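Local coordinates for N5-Carboxyaminoimidazole ribonucleotide synthetase (Staphylococcus aureus subsp. aureus, PDB 3ORQ), which catalyses the ATP-dependent carboxylation of 5-aminoimidazole ribonucleotide with bicarbonate to N5-carboxyaminoimidazole ribonucleotide, a step of purine biosynthesis, at residues F223-P228 against G279-E284; E216-I221 against D368-F373. All coordinates share one frame; numbering follows the deposited sequence.

Interaction 1: F223-P228 against G279-E284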
ATOM      1  N   PHE A 223      15.618   9.334 -13.425  1.00 12.56           N
ATOM      2  CA  PHE A 223      14.733  10.474 -13.616  1.00 11.81           C
ATOM      3  C   PHE A 223      13.349   9.987 -13.953  1.00 12.46           C
ATOM      4  O   PHE A 223      12.377  10.450 -13.365  1.00 14.80           O
ATOM      5  CB  PHE A 223      15.267  11.264 -14.791  1.00 12.99           C
ATOM      6  CG  PHE A 223      14.404  12.391 -15.261  1.00 11.94           C
ATOM      7  CD1 PHE A 223      14.035  13.424 -14.397  1.00 12.44           C
ATOM      8  CD2 PHE A 223      14.104  12.504 -16.625  1.00 10.10           C
ATOM      9  CE1 PHE A 223      13.296  14.510 -14.868  1.00 13.35           C
ATOM     10  CE2 PHE A 223      13.373  13.596 -17.115  1.00 11.30           C
ATOM     11  CZ  PHE A 223      12.963  14.599 -16.239  1.00 12.42           C
ATOM     12  N   LYS A 224      13.265   9.041 -14.886  1.00 11.70           N
ATOM     13  CA  LYS A 224      11.993   8.602 -15.452  1.00 11.49           C
ATOM     14  C   LYS A 224      12.047   7.123 -15.765  1.00 12.22           C
ATOM     15  O   LYS A 224      13.001   6.667 -16.348  1.00 14.42           O
ATOM     16  CB  LYS A 224      11.662   9.371 -16.738  1.00 10.63           C
ATOM     17  CG  LYS A 224      10.388   8.889 -17.449  1.00  8.14           C
ATOM     18  CD  LYS A 224       9.920   9.882 -18.470  1.00  7.37           C
ATOM     19  CE  LYS A 224      11.125  10.358 -19.347  1.00 11.73           C
ATOM     20  NZ  LYS A 224      11.597   9.308 -20.338  1.00 12.06           N
ATOM     21  N   THR A 225      11.020   6.384 -15.357  1.00 11.59           N
ATOM     22  CA  THR A 225      10.857   4.959 -15.714  1.00 10.03           C
ATOM     23  C   THR A 225       9.533   4.799 -16.398  1.00  9.63           C
ATOM     24  O   THR A 225       8.508   5.280 -15.890  1.00  9.76           O
ATOM     25  CB  THR A 225      10.902   4.065 -14.456  1.00  9.08           C
ATOM     26  OG1 THR A 225      12.202   4.211 -13.847  1.00 10.78           O
ATOM     27  CG2 THR A 225      10.580   2.578 -14.781  1.00  3.24           C
ATOM     28  N   ILE A 226       9.553   4.154 -17.567  1.00 10.17           N
ATOM     29  CA  ILE A 226       8.326   3.896 -18.337  1.00  8.64           C
ATOM     30  C   ILE A 226       8.101   2.416 -18.470  1.00  8.72           C
ATOM     31  O   ILE A 226       9.021   1.675 -18.777  1.00  9.34           O
ATOM     32  CB  ILE A 226       8.429   4.458 -19.765  1.00 10.66           C
ATOM     33  CG1 ILE A 226       8.462   5.986 -19.708  1.00 12.17           C
ATOM     34  CG2 ILE A 226       7.283   3.887 -20.648  1.00  5.78           C
ATOM     35  CD1 ILE A 226       8.470   6.650 -21.058  1.00 15.69           C
ATOM     36  N   VAL A 227       6.867   1.979 -18.247  1.00  9.78           N
ATOM     37  CA  VAL A 227       6.551   0.589 -18.325  1.00 11.56           C
ATOM     38  C   VAL A 227       5.236   0.492 -19.066  1.00 13.62           C
ATOM     39  O   VAL A 227       4.267   1.159 -18.676  1.00 15.80           O
ATOM     40  CB  VAL A 227       6.402  -0.042 -16.900  1.00 11.76           C
ATOM     41  CG1 VAL A 227       6.184  -1.535 -16.991  1.00  9.71           C
ATOM     42  CG2 VAL A 227       7.653   0.237 -16.047  1.00 13.28           C
ATOM     43  N   PRO A 228       5.162  -0.382 -20.091  1.00 13.39           N
ATOM     44  CA  PRO A 228       6.211  -1.322 -20.480  1.00 13.90           C
ATOM     45  C   PRO A 228       7.288  -0.648 -21.305  1.00 15.75           C
ATOM     46  O   PRO A 228       6.981   0.298 -22.067  1.00 15.96           O
ATOM     47  CB  PRO A 228       5.453  -2.356 -21.344  1.00 12.82           C
ATOM     48  CG  PRO A 228       4.320  -1.615 -21.947  1.00 12.12           C
ATOM     49  CD  PRO A 228       3.955  -0.523 -20.935  1.00 13.70           C
ATOM     50  N   GLY A 279      11.702   0.165  -9.829  1.00  7.11           N
ATOM     51  CA  GLY A 279      10.585  -0.774  -9.600  1.00  5.27           C
ATOM     52  C   GLY A 279       9.430  -0.181  -8.837  1.00  4.50           C
ATOM     53  O   GLY A 279       8.429  -0.882  -8.569  1.00  6.55           O
ATOM     54  N   HIS A 280       9.556   1.083  -8.430  1.00  4.54           N
ATOM     55  CA  HIS A 280       8.543   1.687  -7.552  1.00  6.25           C
ATOM     56  C   HIS A 280       7.154   1.741  -8.177  1.00  6.48           C
ATOM     57  O   HIS A 280       6.148   1.588  -7.435  1.00  5.33           O
ATOM     58  CB  HIS A 280       8.944   3.032  -6.999  1.00  4.53           C
ATOM     59  CG  HIS A 280      10.158   2.976  -6.130  1.00  7.27           C
ATOM     60  ND1 HIS A 280      10.637   1.801  -5.599  1.00 10.88           N
ATOM     61  CD2 HIS A 280      11.035   3.936  -5.756  1.00  8.49           C
ATOM     62  CE1 HIS A 280      11.742   2.038  -4.917  1.00  7.47           C
ATOM     63  NE2 HIS A 280      12.000   3.329  -4.987  1.00  8.65           N
ATOM     64  N   TYR A 281       7.111   1.840  -9.528  1.00  4.02           N
ATOM     65  CA  TYR A 281       5.856   1.994 -10.260  1.00  4.01           C
ATOM     66  C   TYR A 281       4.928   0.792  -9.956  1.00  5.68           C
ATOM     67  O   TYR A 281       3.679   0.896 -10.047  1.00  6.15           O
ATOM     68  CB  TYR A 281       6.115   2.096 -11.765  1.00  3.70           C
ATOM     69  CG  TYR A 281       6.490   0.736 -12.300  1.00  4.17           C
ATOM     70  CD1 TYR A 281       7.798   0.272 -12.179  1.00  5.01           C
ATOM     71  CD2 TYR A 281       5.518  -0.136 -12.770  1.00  2.00           C
ATOM     72  CE1 TYR A 281       8.133  -0.991 -12.563  1.00  9.52           C
ATOM     73  CE2 TYR A 281       5.866  -1.426 -13.200  1.00  3.56           C
ATOM     74  CZ  TYR A 281       7.177  -1.850 -13.076  1.00  7.63           C
ATOM     75  OH  TYR A 281       7.565  -3.119 -13.467  1.00  9.70           O
ATOM     76  N   SER A 282       5.527  -0.361  -9.624  1.00  5.62           N
ATOM     77  CA  SER A 282       4.766  -1.622  -9.496  1.00  4.42           C
ATOM     78  C   SER A 282       3.780  -1.556  -8.334  1.00  3.19           C
ATOM     79  O   SER A 282       2.821  -2.358  -8.230  1.00  2.00           O
ATOM     80  CB  SER A 282       5.724  -2.803  -9.279  1.00  4.45           C
ATOM     81  OG  SER A 282       6.467  -2.637  -8.087  1.00  7.59           O
ATOM     82  N   ILE A 283       3.996  -0.597  -7.444  1.00  4.60           N
ATOM     83  CA  ILE A 283       3.009  -0.415  -6.362  1.00  6.42           C
ATOM     84  C   ILE A 283       1.654  -0.078  -6.958  1.00  6.47           C
ATOM     85  O   ILE A 283       0.679  -0.661  -6.589  1.00  9.86           O
ATOM     86  CB  ILE A 283       3.415   0.646  -5.366  1.00  5.79           C
ATOM     87  CG1 ILE A 283       4.547   0.126  -4.511  1.00  7.64           C
ATOM     88  CG2 ILE A 283       2.243   0.994  -4.443  1.00  5.90           C
ATOM     89  CD1 ILE A 283       5.367   1.267  -3.852  1.00  8.27           C
ATOM     90  N   GLU A 284       1.582   0.888  -7.861  1.00  7.58           N
ATOM     91  CA  GLU A 284       0.260   1.230  -8.414  1.00  7.39           C
ATOM     92  C   GLU A 284      -0.134   0.400  -9.638  1.00  6.77           C
ATOM     93  O   GLU A 284      -1.333   0.136  -9.863  1.00  7.77           O
ATOM     94  CB  GLU A 284       0.199   2.710  -8.786  1.00  8.85           C
ATOM     95  CG  GLU A 284       0.094   3.684  -7.572  1.00 10.27           C
ATOM     96  CD  GLU A 284       1.428   3.871  -6.911  1.00 10.13           C
ATOM     97  OE1 GLU A 284       2.420   3.466  -7.545  1.00  5.64           O
ATOM     98  OE2 GLU A 284       1.493   4.366  -5.761  1.00  8.97           O
TER
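Thr-225 and Tyr-281 bring the two backbones closest, with their CA atoms 8.0 Å apart, a spacing bridged by side chains alone. Residues 223-227 belong to a strand, and beyond the bulge at Phe-223 and Lys-224 its alternation turns Thr-225 and Val-227 toward 279-284. That partner makes a type I beta turn, Gly-279 to Ser-282, which leads into a short helix. Gly-279 O takes two bonds from Ser-282, one from N and one from OG, and the 2.7 Å bond from Ser-282 OG to Gly-279 O lies nearly on the line of the carbonyl. Serine suits this place because its short hydroxyl can fold back on the turn.

Val-227 carries the contact. Its CG2 sits over the centre of the Tyr-281 ring, 3.6 Å from the centroid and only 7° off the normal, a CH-pi contact. The other branch, CG1, lies near the hydroxyl end, 3.8 Å from Tyr-281 CE2. Thus the forked valine spans the ring from its middle to its rim. Thr-225 adds a looser, oblique touch through CG2. The ring reaches the strand with Tyr-281 CG between backbone N and carbonyl carbon (chi1 74°), while Ser-282 CB covers part of its opposite face.

The polar groups find partners on the adjoining strand 207-218: Tyr-281 OH bonds Gln-213, and Thr-225 OG1 bonds Asn-215. The chemistry is therefore divided: methyl groups and an aromatic face fill the buried gap between strand and turn within the ATP-grasp domain, while both hydroxyls are satisfied by amide side chains of the sheet.

Interaction 2: E216-I221 against D368-F373. With ADP (adenosine-5'-diphosphate), chain D.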
ATOM      1  N   GLU A 216      15.242   6.516 -18.016  1.00 13.59           N
ATOM      2  CA  GLU A 216      16.002   7.671 -18.423  1.00 15.05           C
ATOM      3  C   GLU A 216      16.629   8.232 -17.174  1.00 16.67           C
ATOM      4  O   GLU A 216      15.964   8.319 -16.111  1.00 17.31           O
ATOM      5  CB  GLU A 216      15.124   8.712 -19.106  1.00 14.16           C
ATOM      6  CG  GLU A 216      15.934   9.933 -19.525  1.00 20.34           C
ATOM      7  CD  GLU A 216      15.123  10.980 -20.248  1.00 22.30           C
ATOM      8  OE1 GLU A 216      13.994  10.694 -20.687  1.00 22.13           O
ATOM      9  OE2 GLU A 216      15.631  12.102 -20.368  1.00 28.19           O
ATOM     10  N   HIS A 217      17.909   8.591 -17.293  1.00 17.52           N
ATOM     11  CA  HIS A 217      18.634   9.251 -16.211  1.00 20.16           C
ATOM     12  C   HIS A 217      18.853  10.729 -16.555  1.00 21.98           C
ATOM     13  O   HIS A 217      18.879  11.110 -17.736  1.00 23.55           O
ATOM     14  CB  HIS A 217      19.980   8.582 -15.939  1.00 20.52           C
ATOM     15  CG  HIS A 217      19.875   7.180 -15.427  1.00 21.69           C
ATOM     16  ND1 HIS A 217      19.634   6.103 -16.254  1.00 23.82           N
ATOM     17  CD2 HIS A 217      20.016   6.672 -14.177  1.00 21.09           C
ATOM     18  CE1 HIS A 217      19.598   4.997 -15.530  1.00 23.34           C
ATOM     19  NE2 HIS A 217      19.837   5.314 -14.270  1.00 23.40           N
ATOM     20  N   ARG A 218      18.992  11.548 -15.514  1.00 21.92           N
ATOM     21  CA  ARG A 218      19.362  12.941 -15.672  1.00 23.36           C
ATOM     22  C   ARG A 218      20.434  13.265 -14.651  1.00 23.02           C
ATOM     23  O   ARG A 218      20.232  13.084 -13.445  1.00 20.90           O
ATOM     24  CB  ARG A 218      18.158  13.868 -15.509  1.00 25.23           C
ATOM     25  CG  ARG A 218      17.510  14.244 -16.834  1.00 29.67           C
ATOM     26  CD  ARG A 218      16.901  15.654 -16.769  1.00 36.17           C
ATOM     27  NE  ARG A 218      16.313  16.033 -18.060  1.00 39.99           N
ATOM     28  CZ  ARG A 218      15.273  16.858 -18.218  1.00 43.42           C
ATOM     29  NH1 ARG A 218      14.662  17.417 -17.158  1.00 41.57           N
ATOM     30  NH2 ARG A 218      14.837  17.122 -19.453  1.00 44.52           N
ATOM     31  N   ASN A 219      21.588  13.713 -15.152  1.00 23.10           N
ATOM     32  CA  ASN A 219      22.766  13.925 -14.319  1.00 24.05           C
ATOM     33  C   ASN A 219      23.123  12.633 -13.587  1.00 23.67           C
ATOM     34  O   ASN A 219      23.559  12.635 -12.435  1.00 23.23           O
ATOM     35  CB  ASN A 219      22.552  15.112 -13.349  1.00 24.63           C
ATOM     36  CG  ASN A 219      22.238  16.413 -14.084  1.00 26.77           C
ATOM     37  OD1 ASN A 219      22.821  16.711 -15.136  1.00 32.86           O
ATOM     38  ND2 ASN A 219      21.332  17.194 -13.536  1.00 25.80           N
ATOM     39  N   GLN A 220      22.907  11.528 -14.291  1.00 24.09           N
ATOM     40  CA  GLN A 220      23.302  10.192 -13.835  1.00 24.16           C
ATOM     41  C   GLN A 220      22.454   9.645 -12.695  1.00 22.44           C
ATOM     42  O   GLN A 220      22.743   8.585 -12.142  1.00 22.88           O
ATOM     43  CB  GLN A 220      24.817  10.121 -13.563  1.00 24.57           C
ATOM     44  CG  GLN A 220      25.672  10.243 -14.857  1.00 27.34           C
ATOM     45  CD  GLN A 220      25.783  11.695 -15.376  1.00 31.62           C
ATOM     46  OE1 GLN A 220      26.181  12.612 -14.637  1.00 31.41           O
ATOM     47  NE2 GLN A 220      25.420  11.903 -16.648  1.00 31.34           N
ATOM     48  N   ILE A 221      21.378  10.367 -12.388  1.00 22.36           N
ATOM     49  CA  ILE A 221      20.376   9.956 -11.386  1.00 19.40           C
ATOM     50  C   ILE A 221      19.113   9.524 -12.103  1.00 18.14           C
ATOM     51  O   ILE A 221      18.656  10.209 -13.012  1.00 17.03           O
ATOM     52  CB  ILE A 221      20.028  11.129 -10.457  1.00 19.22           C
ATOM     53  CG1 ILE A 221      21.316  11.768  -9.886  1.00 19.78           C
ATOM     54  CG2 ILE A 221      19.048  10.702  -9.381  1.00 15.72           C
ATOM     55  CD1 ILE A 221      21.065  13.112  -9.195  1.00 19.61           C
ATOM     56  N   ASP A 368       4.120  15.227 -21.436  1.00 19.90           N
ATOM     57  CA  ASP A 368       3.539  15.990 -20.326  1.00 19.13           C
ATOM     58  C   ASP A 368       4.550  16.224 -19.216  1.00 17.67           C
ATOM     59  O   ASP A 368       4.673  17.344 -18.721  1.00 16.72           O
ATOM     60  CB  ASP A 368       2.313  15.273 -19.745  1.00 19.48           C
ATOM     61  CG  ASP A 368       1.141  15.197 -20.722  1.00 22.89           C
ATOM     62  OD1 ASP A 368       1.231  15.808 -21.812  1.00 20.38           O
ATOM     63  OD2 ASP A 368       0.122  14.517 -20.384  1.00 25.84           O
HETATM   64  N   MSE A 369       5.261  15.156 -18.846  1.00 17.46           N
HETATM   65  CA  MSE A 369       6.275  15.172 -17.789  1.00 18.12           C
HETATM   66  C   MSE A 369       7.540  15.957 -18.196  1.00 19.04           C
HETATM   67  O   MSE A 369       8.159  16.619 -17.359  1.00 22.05           O
HETATM   68  CB  MSE A 369       6.665  13.728 -17.385  1.00 17.94           C
HETATM   69  CG  MSE A 369       5.549  12.857 -16.730  1.00 15.91           C
HETATM   70 SE   MSE A 369       4.825  13.804 -15.209  0.82 18.87          SE
HETATM   71  CE  MSE A 369       3.164  14.467 -15.956  1.00 17.70           C
ATOM     72  N   TYR A 370       7.958  15.862 -19.453  1.00 18.79           N
ATOM     73  CA  TYR A 370       9.133  16.630 -19.896  1.00 21.68           C
ATOM     74  C   TYR A 370       8.888  18.119 -19.686  1.00 22.55           C
ATOM     75  O   TYR A 370       9.721  18.825 -19.129  1.00 21.14           O
ATOM     76  CB  TYR A 370       9.434  16.387 -21.360  1.00 23.07           C
ATOM     77  CG  TYR A 370      10.260  15.160 -21.643  1.00 23.44           C
ATOM     78  CD1 TYR A 370      11.340  14.818 -20.825  1.00 23.46           C
ATOM     79  CD2 TYR A 370       9.976  14.355 -22.745  1.00 22.84           C
ATOM     80  CE1 TYR A 370      12.110  13.693 -21.088  1.00 22.29           C
ATOM     81  CE2 TYR A 370      10.746  13.225 -23.026  1.00 23.54           C
ATOM     82  CZ  TYR A 370      11.811  12.905 -22.192  1.00 20.93           C
ATOM     83  OH  TYR A 370      12.571  11.804 -22.464  1.00 16.82           O
ATOM     84  N   ALA A 371       7.710  18.569 -20.109  1.00 23.61           N
ATOM     85  CA  ALA A 371       7.308  19.949 -19.943  1.00 24.57           C
ATOM     86  C   ALA A 371       7.188  20.302 -18.458  1.00 24.75           C
ATOM     87  O   ALA A 371       7.520  21.405 -18.050  1.00 25.86           O
ATOM     88  CB  ALA A 371       5.996  20.196 -20.665  1.00 24.16           C
ATOM     89  N   LYS A 372       6.732  19.361 -17.645  1.00 24.12           N
ATOM     90  CA  LYS A 372       6.534  19.666 -16.234  1.00 23.85           C
ATOM     91  C   LYS A 372       7.850  19.802 -15.456  1.00 22.96           C
ATOM     92  O   LYS A 372       7.968  20.677 -14.615  1.00 21.95           O
ATOM     93  CB  LYS A 372       5.585  18.659 -15.574  1.00 23.90           C
ATOM     94  CG  LYS A 372       4.687  19.294 -14.561  1.00 23.68           C
ATOM     95  CD  LYS A 372       3.440  19.897 -15.197  1.00 24.45           C
ATOM     96  CE  LYS A 372       2.900  20.995 -14.279  1.00 25.96           C
ATOM     97  NZ  LYS A 372       1.621  21.642 -14.726  1.00 24.10           N
ATOM     98  N   PHE A 373       8.835  18.956 -15.760  1.00 22.74           N
ATOM     99  CA  PHE A 373      10.111  18.973 -15.034  1.00 23.40           C
ATOM    100  C   PHE A 373      11.134  19.945 -15.613  1.00 25.80           C
ATOM    101  O   PHE A 373      12.268  19.965 -15.162  1.00 26.10           O
ATOM    102  CB  PHE A 373      10.706  17.560 -14.894  1.00 20.35           C
ATOM    103  CG  PHE A 373      10.027  16.721 -13.825  1.00 19.91           C
ATOM    104  CD1 PHE A 373       8.711  16.269 -13.999  1.00 13.35           C
ATOM    105  CD2 PHE A 373      10.692  16.366 -12.651  1.00 17.27           C
ATOM    106  CE1 PHE A 373       8.084  15.490 -13.013  1.00 14.42           C
ATOM    107  CE2 PHE A 373      10.030  15.585 -11.653  1.00 12.97           C
ATOM    108  CZ  PHE A 373       8.734  15.167 -11.847  1.00 10.04           C
TER
HETATM  109  PB  ADP D 376      25.484   4.275 -10.348  1.00 59.68           P
HETATM  110  O1B ADP D 376      25.843   2.929  -9.775  1.00 61.31           O
HETATM  111  O2B ADP D 376      24.065   4.526 -10.778  1.00 59.04           O
HETATM  112  O3B ADP D 376      26.053   5.395  -9.521  1.00 68.35           O
HETATM  113  PA  ADP D 376      26.138   3.492 -13.004  1.00 65.60           P
HETATM  114  O1A ADP D 376      27.417   2.724 -13.223  1.00 65.52           O
HETATM  115  O2A ADP D 376      24.841   2.729 -12.916  1.00 66.43           O
HETATM  116  O3A ADP D 376      26.325   4.444 -11.709  1.00 69.90           O
HETATM  117  O5' ADP D 376      25.951   4.610 -14.141  1.00 61.87           O
HETATM  118  C5' ADP D 376      24.979   5.635 -14.025  1.00 59.69           C
HETATM  119  C4' ADP D 376      24.620   6.124 -15.417  1.00 61.94           C
HETATM  120  O4' ADP D 376      25.794   6.617 -16.114  1.00 62.13           O
HETATM  121  C3' ADP D 376      24.034   5.022 -16.304  1.00 61.80           C
HETATM  122  O3' ADP D 376      22.618   4.857 -16.173  1.00 63.69           O
HETATM  123  C2' ADP D 376      24.406   5.503 -17.699  1.00 59.11           C
HETATM  124  O2' ADP D 376      23.387   6.331 -18.227  1.00 54.48           O
HETATM  125  C1' ADP D 376      25.699   6.288 -17.509  1.00 58.57           C
HETATM  126  N9  ADP D 376      26.766   5.317 -17.835  1.00 55.95           N
HETATM  127  C8  ADP D 376      27.422   4.551 -16.937  1.00 54.27           C
HETATM  128  N7  ADP D 376      28.315   3.727 -17.540  1.00 53.00           N
HETATM  129  C5  ADP D 376      28.229   3.999 -18.867  1.00 53.77           C
HETATM  130  C6  ADP D 376      28.917   3.495 -20.084  1.00 52.32           C
HETATM  131  N6  ADP D 376      29.866   2.527 -19.962  1.00 48.05           N
HETATM  132  N1  ADP D 376      28.535   4.018 -21.273  1.00 52.71           N
HETATM  133  C2  ADP D 376      27.577   4.971 -21.378  1.00 54.80           C
HETATM  134  N3  ADP D 376      26.908   5.478 -20.313  1.00 55.38           N
HETATM  135  C4  ADP D 376      27.200   5.031 -19.061  1.00 53.52           C
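Glu-216 reaches across to Tyr-370 from the last residues of strand 207-218. From CB, which points toward helix 362-372, the chain runs out fully extended: CG lies anti to the backbone N (chi1 180°), and the next torsion is also anti. CD comes within 3.5 Å of Tyr-370 OH, and OE1 accepts a 2.5 Å hydrogen bond from Tyr-370 OH through its syn lone pair. OE1 lies at the edge of the phenol, near its plane, although the carboxylate and ring planes are 54° apart. The second oxygen, OE2, passes 3.9 Å from Tyr-370 CE1. Glutamate suits the place because its length spans the gap, and tyrosine because a hydroxyl at the far end of its ring meets that reach. Lys-224 forms a salt bridge to the same OE1, which probably helps to keep the carboxylate ionised.

Two residues on, Arg-218 bends at its second side-chain torsion and brings NH1 to 4.0 Å from Phe-373 O, a long approach near the guanidinium plane at the end of the helix. Between these two residues, His-217 serves the nucleotide: ADP O3' stands over one ring face, 3.1 Å from His-217 CE1, and Gln-220 in the type I' turn brings CG near the ribose.

This hairpin end thus has ADP beside His-217 and the C-terminal helix beside Glu-216 and Arg-218. The helix rests on strand 313-319, where Met-316 meets Phe-373 and Met-369, present as selenomethionine, and touches helix 320-326, whose Leu-326 meets Lys-372 and Phe-373.

Strands 207-218 and 221-227 are consecutive in the chain and adjacent in one antiparallel sheet, so the two interactions, whose centres are about 14 Å apart, share a framework. Where they meet, Phe-223 and Lys-224 both face Glu-216 in a classic beta bulge. Lys-224 NZ, 2.8 Å from Glu-216 OE1, makes a second salt bridge to Glu-366 of the C-terminal helix. Phe-223 CZ also packs 3.4 Å from Arg-218 NH1. The nucleotide lies nearer interaction 2, which includes His-217 and Gln-220 of the ADP pocket; in interaction 1 the side chain of Thr-225 is about 11 Å from ADP and from magnesium.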